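Local coordinates for protein ATP-dependent DNA ligase (Mycobacterium tuberculosis, PDB 6NHX) that seals breaks in double-stranded DNA at the expense of ATP and, with Ku, repairs double-strand breaks by non-homologous end joining, at residues 29-37 / 89-97; 58-66 / 98-106. The protein carries 1 engineered substitution. One frame throughout, in Å; residues are numbered along the deposited sequence.

Contact 1 (29-37 / 89-97); sequences EGMWDGYRL and VPSFSQMQN. Engineered in segment 29-37: Met-31 (natural residue Lys). With ATP (adenosine-5'-triphosphate), chain B.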
loop_
_atom_site.group_PDB
_atom_site.type_symbol
_atom_site.label_atom_id
_atom_site.label_comp_id
_atom_site.label_asym_id
_atom_site.label_seq_id
_atom_site.Cartn_x
_atom_site.Cartn_y
_atom_site.Cartn_z
ATOM N N GLU A 29 13.935 4.162 4.046
ATOM C CA GLU A 29 13.387 4.021 2.709
ATOM C C GLU A 29 12.058 4.751 2.620
ATOM O O GLU A 29 11.350 4.900 3.630
ATOM C CB GLU A 29 13.111 2.546 2.409
ATOM C CG GLU A 29 14.343 1.663 2.255
ATOM C CD GLU A 29 13.984 0.244 1.842
ATOM O OE1 GLU A 29 14.746 -0.674 2.189
ATOM O OE2 GLU A 29 12.944 0.050 1.182
ATOM N N GLY A 30 11.694 5.190 1.429
ATOM C CA GLY A 30 10.338 5.639 1.202
ATOM C C GLY A 30 9.337 4.508 1.350
ATOM O O GLY A 30 9.614 3.345 1.046
ATOM N N MET A 31 8.162 4.845 1.884
ATOM C CA MET A 31 7.037 3.917 1.921
ATOM C C MET A 31 6.256 4.045 0.615
ATOM O O MET A 31 5.745 5.128 0.302
ATOM C CB MET A 31 6.127 4.236 3.104
ATOM C CG MET A 31 4.884 3.360 3.129
ATOM S SD MET A 31 3.694 3.893 4.373
ATOM C CE MET A 31 4.580 3.467 5.874
ATOM N N TRP A 32 6.152 2.939 -0.127
ATOM C CA TRP A 32 5.519 2.903 -1.448
ATOM C C TRP A 32 4.161 2.207 -1.354
ATOM O O TRP A 32 4.097 1.015 -1.027
ATOM C CB TRP A 32 6.407 2.167 -2.458
ATOM C CG TRP A 32 7.864 2.539 -2.376
ATOM C CD1 TRP A 32 8.923 1.686 -2.161
ATOM C CD2 TRP A 32 8.419 3.856 -2.477
ATOM N NE1 TRP A 32 10.109 2.400 -2.143
ATOM C CE2 TRP A 32 9.821 3.736 -2.308
ATOM C CE3 TRP A 32 7.864 5.138 -2.662
ATOM C CZ2 TRP A 32 10.678 4.842 -2.365
ATOM C CZ3 TRP A 32 8.719 6.236 -2.707
ATOM C CH2 TRP A 32 10.113 6.079 -2.561
ATOM N N ASP A 33 3.076 2.931 -1.654
ATOM C CA ASP A 33 1.757 2.296 -1.683
ATOM C C ASP A 33 1.628 1.430 -2.930
ATOM O O ASP A 33 1.794 1.916 -4.051
ATOM C CB ASP A 33 0.641 3.344 -1.671
ATOM C CG ASP A 33 0.197 3.721 -0.262
ATOM O OD1 ASP A 33 0.957 3.453 0.689
ATOM O OD2 ASP A 33 -0.914 4.285 -0.100
ATOM N N GLY A 34 1.353 0.151 -2.744
ATOM C CA GLY A 34 1.200 -0.770 -3.856
ATOM C C GLY A 34 0.876 -2.149 -3.327
ATOM O O GLY A 34 0.304 -2.269 -2.233
ATOM N N TYR A 35 1.242 -3.190 -4.066
ATOM C CA TYR A 35 1.073 -4.564 -3.618
ATOM C C TYR A 35 2.453 -5.183 -3.427
ATOM O O TYR A 35 3.314 -5.079 -4.309
ATOM C CB TYR A 35 0.283 -5.402 -4.624
ATOM C CG TYR A 35 -1.188 -5.101 -4.747
ATOM C CD1 TYR A 35 -1.953 -4.709 -3.654
ATOM C CD2 TYR A 35 -1.818 -5.234 -5.965
ATOM C CE1 TYR A 35 -3.311 -4.444 -3.798
ATOM C CE2 TYR A 35 -3.157 -4.978 -6.117
ATOM C CZ TYR A 35 -3.901 -4.582 -5.040
ATOM O OH TYR A 35 -5.240 -4.336 -5.242
ATOM N N ARG A 36 2.651 -5.833 -2.287
ATOM C CA ARG A 36 3.923 -6.475 -1.984
ATOM C C ARG A 36 4.113 -7.710 -2.851
ATOM O O ARG A 36 3.212 -8.544 -2.976
ATOM C CB ARG A 36 3.917 -6.886 -0.514
ATOM C CG ARG A 36 5.252 -7.407 -0.031
ATOM C CD ARG A 36 6.231 -6.276 0.198
ATOM N NE ARG A 36 7.432 -6.721 0.893
ATOM C CZ ARG A 36 7.549 -6.809 2.211
ATOM N NH1 ARG A 36 6.535 -6.470 2.996
ATOM N NH2 ARG A 36 8.684 -7.226 2.747
ATOM N N LEU A 37 5.304 -7.846 -3.437
ATOM C CA LEU A 37 5.613 -9.009 -4.255
ATOM C C LEU A 37 6.994 -9.543 -3.920
ATOM O O LEU A 37 7.942 -8.774 -3.747
ATOM C CB LEU A 37 5.599 -8.682 -5.748
ATOM C CG LEU A 37 4.234 -8.429 -6.384
ATOM C CD1 LEU A 37 4.396 -8.198 -7.874
ATOM C CD2 LEU A 37 3.256 -9.571 -6.108
ATOM N N VAL A 89 4.037 9.484 -8.082
ATOM C CA VAL A 89 4.081 8.822 -6.778
ATOM C C VAL A 89 3.236 7.553 -6.831
ATOM O O VAL A 89 2.127 7.591 -7.382
ATOM C CB VAL A 89 3.595 9.781 -5.684
ATOM C CG1 VAL A 89 3.517 9.062 -4.348
ATOM C CG2 VAL A 89 4.516 10.984 -5.592
ATOM N N PRO A 90 3.707 6.424 -6.299
ATOM C CA PRO A 90 2.851 5.229 -6.222
ATOM C C PRO A 90 1.508 5.552 -5.591
ATOM O O PRO A 90 1.420 6.277 -4.594
ATOM C CB PRO A 90 3.663 4.274 -5.347
ATOM C CG PRO A 90 5.096 4.651 -5.651
ATOM C CD PRO A 90 5.069 6.156 -5.797
ATOM N N SER A 91 0.441 5.041 -6.206
ATOM C CA SER A 91 -0.927 5.268 -5.747
ATOM C C SER A 91 -1.601 3.931 -5.501
ATOM O O SER A 91 -1.728 3.118 -6.422
ATOM C CB SER A 91 -1.725 6.030 -6.805
ATOM O OG SER A 91 -3.123 5.970 -6.526
ATOM N N PHE A 92 -2.062 3.714 -4.277
ATOM C CA PHE A 92 -2.740 2.462 -3.986
ATOM C C PHE A 92 -4.050 2.364 -4.750
ATOM O O PHE A 92 -4.363 1.306 -5.305
ATOM C CB PHE A 92 -2.982 2.354 -2.482
ATOM C CG PHE A 92 -3.601 1.070 -2.069
ATOM C CD1 PHE A 92 -4.803 1.062 -1.387
ATOM C CD2 PHE A 92 -2.980 -0.131 -2.364
ATOM C CE1 PHE A 92 -5.382 -0.136 -0.997
ATOM C CE2 PHE A 92 -3.555 -1.330 -1.983
ATOM C CZ PHE A 92 -4.756 -1.331 -1.302
ATOM N N SER A 93 -4.826 3.454 -4.795
ATOM C CA SER A 93 -6.116 3.398 -5.477
ATOM C C SER A 93 -5.933 3.180 -6.975
ATOM O O SER A 93 -6.733 2.477 -7.601
ATOM C CB SER A 93 -6.958 4.645 -5.189
ATOM O OG SER A 93 -6.363 5.825 -5.692
ATOM N N GLN A 94 -4.884 3.758 -7.575
ATOM C CA GLN A 94 -4.669 3.499 -8.995
ATOM C C GLN A 94 -4.222 2.068 -9.249
ATOM O O GLN A 94 -4.582 1.485 -10.278
ATOM C CB GLN A 94 -3.710 4.517 -9.613
ATOM C CG GLN A 94 -4.295 5.920 -9.558
ATOM C CD GLN A 94 -3.591 6.912 -10.448
ATOM O OE1 GLN A 94 -3.057 6.559 -11.499
ATOM N NE2 GLN A 94 -3.596 8.174 -10.034
ATOM N N MET A 95 -3.455 1.484 -8.330
ATOM C CA MET A 95 -3.150 0.064 -8.419
ATOM C C MET A 95 -4.413 -0.779 -8.290
ATOM O O MET A 95 -4.677 -1.662 -9.113
ATOM C CB MET A 95 -2.123 -0.319 -7.355
ATOM C CG MET A 95 -1.955 -1.811 -7.191
ATOM S SD MET A 95 -1.358 -2.628 -8.681
ATOM C CE MET A 95 0.315 -2.039 -8.749
ATOM N N GLN A 96 -5.227 -0.498 -7.269
ATOM C CA GLN A 96 -6.443 -1.268 -7.038
ATOM C C GLN A 96 -7.415 -1.172 -8.202
ATOM O O GLN A 96 -8.181 -2.111 -8.452
ATOM C CB GLN A 96 -7.111 -0.737 -5.771
ATOM C CG GLN A 96 -7.364 -1.773 -4.735
ATOM C CD GLN A 96 -8.063 -1.211 -3.518
ATOM O OE1 GLN A 96 -8.532 -0.065 -3.512
ATOM N NE2 GLN A 96 -8.111 -2.007 -2.471
ATOM N N ASN A 97 -7.417 -0.052 -8.920
ATOM C CA ASN A 97 -8.341 0.165 -10.018
ATOM C C ASN A 97 -7.664 0.076 -11.376
ATOM O O ASN A 97 -8.173 0.625 -12.353
ATOM C CB ASN A 97 -9.061 1.505 -9.853
ATOM C CG ASN A 97 -9.994 1.520 -8.646
ATOM O OD1 ASN A 97 -11.151 1.135 -8.752
ATOM N ND2 ASN A 97 -9.496 1.976 -7.506
HETATM P PG ATP B . 0.711 -4.374 6.713
HETATM O O1G ATP B . 1.950 -3.853 7.413
HETATM O O2G ATP B . 0.020 -5.535 7.403
HETATM O O3G ATP B . 0.944 -4.623 5.234
HETATM P PB ATP B . -0.892 -2.133 5.722
HETATM O O1B ATP B . -1.975 -1.279 6.330
HETATM O O2B ATP B . -1.094 -2.814 4.386
HETATM O O3B ATP B . -0.403 -3.198 6.830
HETATM P PA ATP B . 0.783 0.217 6.003
HETATM O O1A ATP B . 0.517 0.381 7.468
HETATM O O2A ATP B . 0.177 1.077 4.925
HETATM O O3A ATP B . 0.468 -1.303 5.630
HETATM O "O5'" ATP B . 2.378 0.048 5.783
HETATM C "C5'" ATP B . 2.942 0.143 4.477
HETATM C "C4'" ATP B . 2.839 -1.189 3.729
HETATM O "O4'" ATP B . 3.616 -1.063 2.538
HETATM C "C3'" ATP B . 3.407 -2.366 4.493
HETATM O "O3'" ATP B . 2.808 -3.561 4.000
HETATM C "C2'" ATP B . 4.841 -2.334 4.047
HETATM O "O2'" ATP B . 5.499 -3.598 4.214
HETATM C "C1'" ATP B . 4.727 -1.955 2.574
HETATM N N9 ATP B . 5.880 -1.156 2.111
HETATM C C8 ATP B . 5.822 -0.022 1.368
HETATM N N7 ATP B . 7.072 0.438 1.086
HETATM C C5 ATP B . 7.931 -0.434 1.647
HETATM C C6 ATP B . 9.381 -0.530 1.748
HETATM N N6 ATP B . 10.161 0.413 1.208
HETATM N N1 ATP B . 9.892 -1.573 2.417
HETATM C C2 ATP B . 9.131 -2.519 2.981
HETATM N N3 ATP B . 7.790 -2.488 2.942
HETATM C C4 ATP B . 7.157 -1.472 2.315
HETATM O O HOH W 1 0.727 1.640 -6.550
HETATM O O HOH W 2 -1.770 5.648 -2.185
HETATM O O HOH W 3 2.617 5.859 -2.225
HETATM O O HOH W 4 -6.875 -4.557 -3.146
#

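Contact 2 (58-66 / 98-106); sequences AEYPQLRAL and RGRDTRVEF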
loop_
_atom_site.group_PDB
_atom_site.type_symbol
_atom_site.label_atom_id
_atom_site.label_comp_id
_atom_site.label_asym_id
_atom_site.label_seq_id
_atom_site.Cartn_x
_atom_site.Cartn_y
_atom_site.Cartn_z
ATOM N N ALA A 58 0.416 -14.905 -13.039
ATOM C CA ALA A 58 -0.476 -14.590 -14.148
ATOM C C ALA A 58 -1.172 -13.247 -13.976
ATOM O O ALA A 58 -1.676 -12.697 -14.960
ATOM C CB ALA A 58 -1.505 -15.706 -14.343
ATOM N N GLU A 59 -1.198 -12.700 -12.764
ATOM C CA GLU A 59 -1.866 -11.423 -12.542
ATOM C C GLU A 59 -1.036 -10.224 -12.986
ATOM O O GLU A 59 -1.571 -9.111 -13.045
ATOM C CB GLU A 59 -2.262 -11.267 -11.070
ATOM C CG GLU A 59 -3.236 -12.324 -10.563
ATOM C CD GLU A 59 -3.595 -12.136 -9.099
ATOM O OE1 GLU A 59 -2.943 -11.313 -8.422
ATOM O OE2 GLU A 59 -4.531 -12.812 -8.622
ATOM N N TYR A 60 0.242 -10.410 -13.311
ATOM C CA TYR A 60 1.134 -9.303 -13.656
ATOM C C TYR A 60 1.915 -9.616 -14.922
ATOM O O TYR A 60 3.127 -9.863 -14.872
ATOM C CB TYR A 60 2.095 -8.984 -12.511
ATOM C CG TYR A 60 1.431 -8.617 -11.211
ATOM C CD1 TYR A 60 1.189 -7.288 -10.893
ATOM C CD2 TYR A 60 1.051 -9.594 -10.297
ATOM C CE1 TYR A 60 0.593 -6.938 -9.701
ATOM C CE2 TYR A 60 0.453 -9.251 -9.096
ATOM C CZ TYR A 60 0.223 -7.919 -8.810
ATOM O OH TYR A 60 -0.369 -7.559 -7.621
ATOM N N PRO A 61 1.254 -9.594 -16.085
ATOM C CA PRO A 61 1.995 -9.743 -17.346
ATOM C C PRO A 61 2.938 -8.588 -17.628
ATOM O O PRO A 61 3.902 -8.770 -18.382
ATOM C CB PRO A 61 0.883 -9.825 -18.400
ATOM C CG PRO A 61 -0.246 -9.063 -17.786
ATOM C CD PRO A 61 -0.187 -9.385 -16.317
ATOM N N GLN A 62 2.687 -7.410 -17.049
ATOM C CA GLN A 62 3.609 -6.288 -17.200
ATOM C C GLN A 62 5.001 -6.641 -16.698
ATOM O O GLN A 62 5.999 -6.133 -17.223
ATOM C CB GLN A 62 3.089 -5.077 -16.424
ATOM C CG GLN A 62 1.773 -4.502 -16.921
ATOM C CD GLN A 62 0.580 -5.054 -16.168
ATOM O OE1 GLN A 62 0.692 -6.043 -15.438
ATOM N NE2 GLN A 62 -0.573 -4.413 -16.335
ATOM N N LEU A 63 5.091 -7.507 -15.692
ATOM C CA LEU A 63 6.350 -7.822 -15.038
ATOM C C LEU A 63 7.053 -9.026 -15.644
ATOM O O LEU A 63 8.037 -9.504 -15.070
ATOM C CB LEU A 63 6.122 -8.042 -13.539
ATOM C CG LEU A 63 5.459 -6.878 -12.796
ATOM C CD1 LEU A 63 5.436 -7.164 -11.309
ATOM C CD2 LEU A 63 6.181 -5.573 -13.087
ATOM N N ARG A 64 6.571 -9.527 -16.786
ATOM C CA ARG A 64 7.243 -10.643 -17.442
ATOM C C ARG A 64 8.621 -10.241 -17.935
ATOM O O ARG A 64 9.560 -11.045 -17.905
ATOM C CB ARG A 64 6.422 -11.130 -18.632
ATOM C CG ARG A 64 5.146 -11.825 -18.268
ATOM C CD ARG A 64 4.485 -12.359 -19.515
ATOM N NE ARG A 64 3.194 -12.953 -19.209
ATOM C CZ ARG A 64 2.158 -12.930 -20.034
ATOM N NH1 ARG A 64 2.266 -12.337 -21.215
ATOM N NH2 ARG A 64 1.015 -13.491 -19.672
ATOM N N ALA A 65 8.755 -9.006 -18.413
ATOM C CA ALA A 65 10.017 -8.515 -18.949
ATOM C C ALA A 65 11.019 -8.149 -17.864
ATOM O O ALA A 65 12.142 -7.754 -18.198
ATOM C CB ALA A 65 9.767 -7.302 -19.849
ATOM N N LEU A 66 10.635 -8.264 -16.589
ATOM C CA LEU A 66 11.511 -7.874 -15.490
ATOM C C LEU A 66 12.872 -8.544 -15.588
ATOM O O LEU A 66 13.910 -7.892 -15.440
ATOM C CB LEU A 66 10.845 -8.225 -14.158
ATOM C CG LEU A 66 10.534 -7.127 -13.144
ATOM C CD1 LEU A 66 10.047 -7.757 -11.846
ATOM C CD2 LEU A 66 11.756 -6.267 -12.893
ATOM N N ARG A 98 -6.530 -0.607 -11.456
ATOM C CA ARG A 98 -5.790 -0.632 -12.706
ATOM C C ARG A 98 -6.558 -1.401 -13.765
ATOM O O ARG A 98 -7.330 -2.319 -13.473
ATOM C CB ARG A 98 -4.405 -1.239 -12.510
ATOM C CG ARG A 98 -4.380 -2.718 -12.206
ATOM C CD ARG A 98 -2.944 -3.127 -11.958
ATOM N NE ARG A 98 -2.804 -4.474 -11.411
ATOM C CZ ARG A 98 -2.404 -5.524 -12.117
ATOM N NH1 ARG A 98 -2.111 -5.384 -13.404
ATOM N NH2 ARG A 98 -2.298 -6.714 -11.539
ATOM N N GLY A 99 -6.353 -0.989 -15.016
ATOM C CA GLY A 99 -6.898 -1.666 -16.157
ATOM C C GLY A 99 -5.810 -2.296 -16.998
ATOM O O GLY A 99 -4.633 -2.304 -16.629
ATOM N N ARG A 100 -6.222 -2.810 -18.161
ATOM C CA ARG A 100 -5.307 -3.552 -19.019
ATOM C C ARG A 100 -4.256 -2.662 -19.675
ATOM O O ARG A 100 -3.233 -3.173 -20.135
ATOM C CB ARG A 100 -6.100 -4.330 -20.075
ATOM N N ASP A 101 -4.478 -1.351 -19.724
ATOM C CA ASP A 101 -3.518 -0.400 -20.278
ATOM C C ASP A 101 -2.674 0.292 -19.211
ATOM O O ASP A 101 -1.779 1.068 -19.559
ATOM C CB ASP A 101 -4.242 0.658 -21.122
ATOM C CG ASP A 101 -3.522 0.961 -22.432
ATOM O OD1 ASP A 101 -2.657 0.157 -22.841
ATOM O OD2 ASP A 101 -3.825 2.004 -23.053
ATOM N N THR A 102 -2.933 0.035 -17.928
ATOM C CA THR A 102 -2.218 0.723 -16.861
ATOM C C THR A 102 -0.804 0.177 -16.738
ATOM O O THR A 102 -0.601 -1.037 -16.662
ATOM C CB THR A 102 -2.956 0.520 -15.543
ATOM O OG1 THR A 102 -4.317 0.923 -15.699
ATOM C CG2 THR A 102 -2.323 1.359 -14.449
ATOM N N ARG A 103 0.169 1.078 -16.682
ATOM C CA ARG A 103 1.557 0.677 -16.501
ATOM C C ARG A 103 1.815 0.309 -15.042
ATOM O O ARG A 103 1.450 1.056 -14.132
ATOM C CB ARG A 103 2.490 1.808 -16.942
ATOM C CG ARG A 103 2.126 2.392 -18.303
ATOM C CD ARG A 103 2.915 3.659 -18.626
ATOM N NE ARG A 103 4.360 3.447 -18.594
ATOM C CZ ARG A 103 5.051 2.797 -19.529
ATOM N NH1 ARG A 103 4.433 2.283 -20.588
ATOM N NH2 ARG A 103 6.366 2.662 -19.405
ATOM N N VAL A 104 2.415 -0.859 -14.824
ATOM C CA VAL A 104 2.798 -1.346 -13.504
ATOM C C VAL A 104 4.315 -1.484 -13.465
ATOM O O VAL A 104 4.916 -2.023 -14.403
ATOM C CB VAL A 104 2.123 -2.695 -13.204
ATOM C CG1 VAL A 104 2.644 -3.299 -11.897
ATOM C CG2 VAL A 104 0.602 -2.532 -13.172
ATOM N N GLU A 105 4.931 -1.000 -12.391
ATOM C CA GLU A 105 6.359 -1.150 -12.150
ATOM C C GLU A 105 6.580 -2.027 -10.927
ATOM O O GLU A 105 5.729 -2.120 -10.041
ATOM C CB GLU A 105 7.002 0.211 -11.876
ATOM C CG GLU A 105 6.885 1.167 -13.045
ATOM C CD GLU A 105 7.797 2.375 -12.965
ATOM O OE1 GLU A 105 8.846 2.312 -12.306
ATOM O OE2 GLU A 105 7.471 3.394 -13.610
ATOM N N PHE A 106 7.755 -2.637 -10.864
ATOM C CA PHE A 106 8.219 -3.298 -9.655
ATOM C C PHE A 106 9.368 -2.479 -9.086
ATOM O O PHE A 106 10.366 -2.245 -9.774
ATOM C CB PHE A 106 8.654 -4.730 -9.945
ATOM C CG PHE A 106 9.215 -5.443 -8.741
ATOM C CD1 PHE A 106 8.414 -5.752 -7.642
ATOM C CD2 PHE A 106 10.554 -5.789 -8.694
ATOM C CE1 PHE A 106 8.942 -6.410 -6.546
ATOM C CE2 PHE A 106 11.085 -6.440 -7.583
ATOM C CZ PHE A 106 10.289 -6.754 -6.531
HETATM O O HOH W 5 -2.668 -6.494 -8.909
#

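Contact 1 (29-37 / 89-97)
Tyr-35 lays one face of its ring over Met-95 of helix 92-96, in the nucleotidyltransferase domain of this ATP-dependent ligase. Met-95 CG stands 3.9 Å from the centroid of the Tyr-35 ring, a CH-pi contact, and the sulfur follows obliquely as a Met-aromatic partner because the chain bends at chi2 (62°). The Phe-92 ring meets Tyr-35 at nearly a right angle, CE2 to Tyr-35 CE1 3.6 Å. Residues 29-31 belong to strand 26-31 beside the ATP; Met-31 there is an engineered residue in place of the natural lysine. Glu-29 OE2 accepts from ATP N6 at 2.8 Å, and the backbone N of Trp-32 donates almost straight to ATP N7 (2.9 Å, 173°). One residue further on, Asp-33, a probable manganese ligand that also forms a salt bridge with Arg-293, packs its carboxylate against Phe-92 CB. No direct hydrogen bond joins the two segments; waters bridge them instead. One donates to Asp-33 OD2 and accepts from the backbone N of Phe-92, so the carboxylate is tied to the first turn of the helix. Ser-91 N-caps that helix, its OG accepting from Gln-94 N at 3.0 Å.

Contact 2 (58-66 / 98-106)
The 58-66 segment, which contains two short 3-10 pieces, 58-59 and 61-63, runs past the 98-106 segment as the latter leaves a type I turn (Gly-99 to Thr-102) and enters strand 105-114, with the CA atoms of Gln-62 and Val-104 6.2 Å apart. Arg-98 makes the main polar link. Its CG lies between the backbone N and the carbonyl carbon (chi1 69°), and the chain then extends to NE and brings the guanidinium beside the Tyr-60 ring, planes 14° apart. Only Arg-98 NH2 lies over the face, near the rim, 3.4 Å from Tyr-60 CE1. Arg-98 NH2 also donates in the guanidinium plane to Glu-59 O, a nearly straight bond of 2.9 Å (174°), and to a water that is weakly bonded to Tyr-60 OH. The two in-plane acceptors, a carbonyl and a water, should limit rotation of the guanidinium. Gln-62, bent at chi2, lays its aliphatic part across Val-104 and brings its amide next to Arg-98 NH1, with no hydrogen bond between the two donors; Gln-62 NE2 gives Thr-102 O a weak one (3.4 Å). The turn is braced internally by Gly-99 N donating to Thr-102 OG1 at 2.9 Å. Deeper in, Leu-63 CD2 approaches Phe-106 CB (4.1 Å), and Leu-66 CD1 packs obliquely on the Phe-106 ring, 3.8 Å from CD2. The apolar half lies against the five-stranded antiparallel sheet: Leu-63 reaches Leu-37 and Leu-66 reaches Val-39 on strand 35-42, Phe-106 touches Leu-77 on strand 74-82, and Leu-66 also meets Val-46 on strand 45-50.

In the fold
Contacts 1 and 2 lie within the same ligase domain, their centres about 13 Å apart, and their segments alternate along the chain: 29-37, 58-66, 89-97, 98-106. Segment 98-106 directly follows 89-97, so the chain passes from helix 92-96 through a turn into strand 105-114. Both contacts reach one antiparallel sheet, where strands 35-42 and 105-114 flank strand 74-82. They also touch directly: Tyr-35 CD2 lies 3.2 Å from Tyr-60 OH, and Leu-37 packs on Leu-63, Tyr-60 and Phe-106. Contact 1 holds Glu-29 to Trp-32 and Arg-36 of the ATP pocket, whereas contact 2 lies away from the annotated sites and extends the same packed layer.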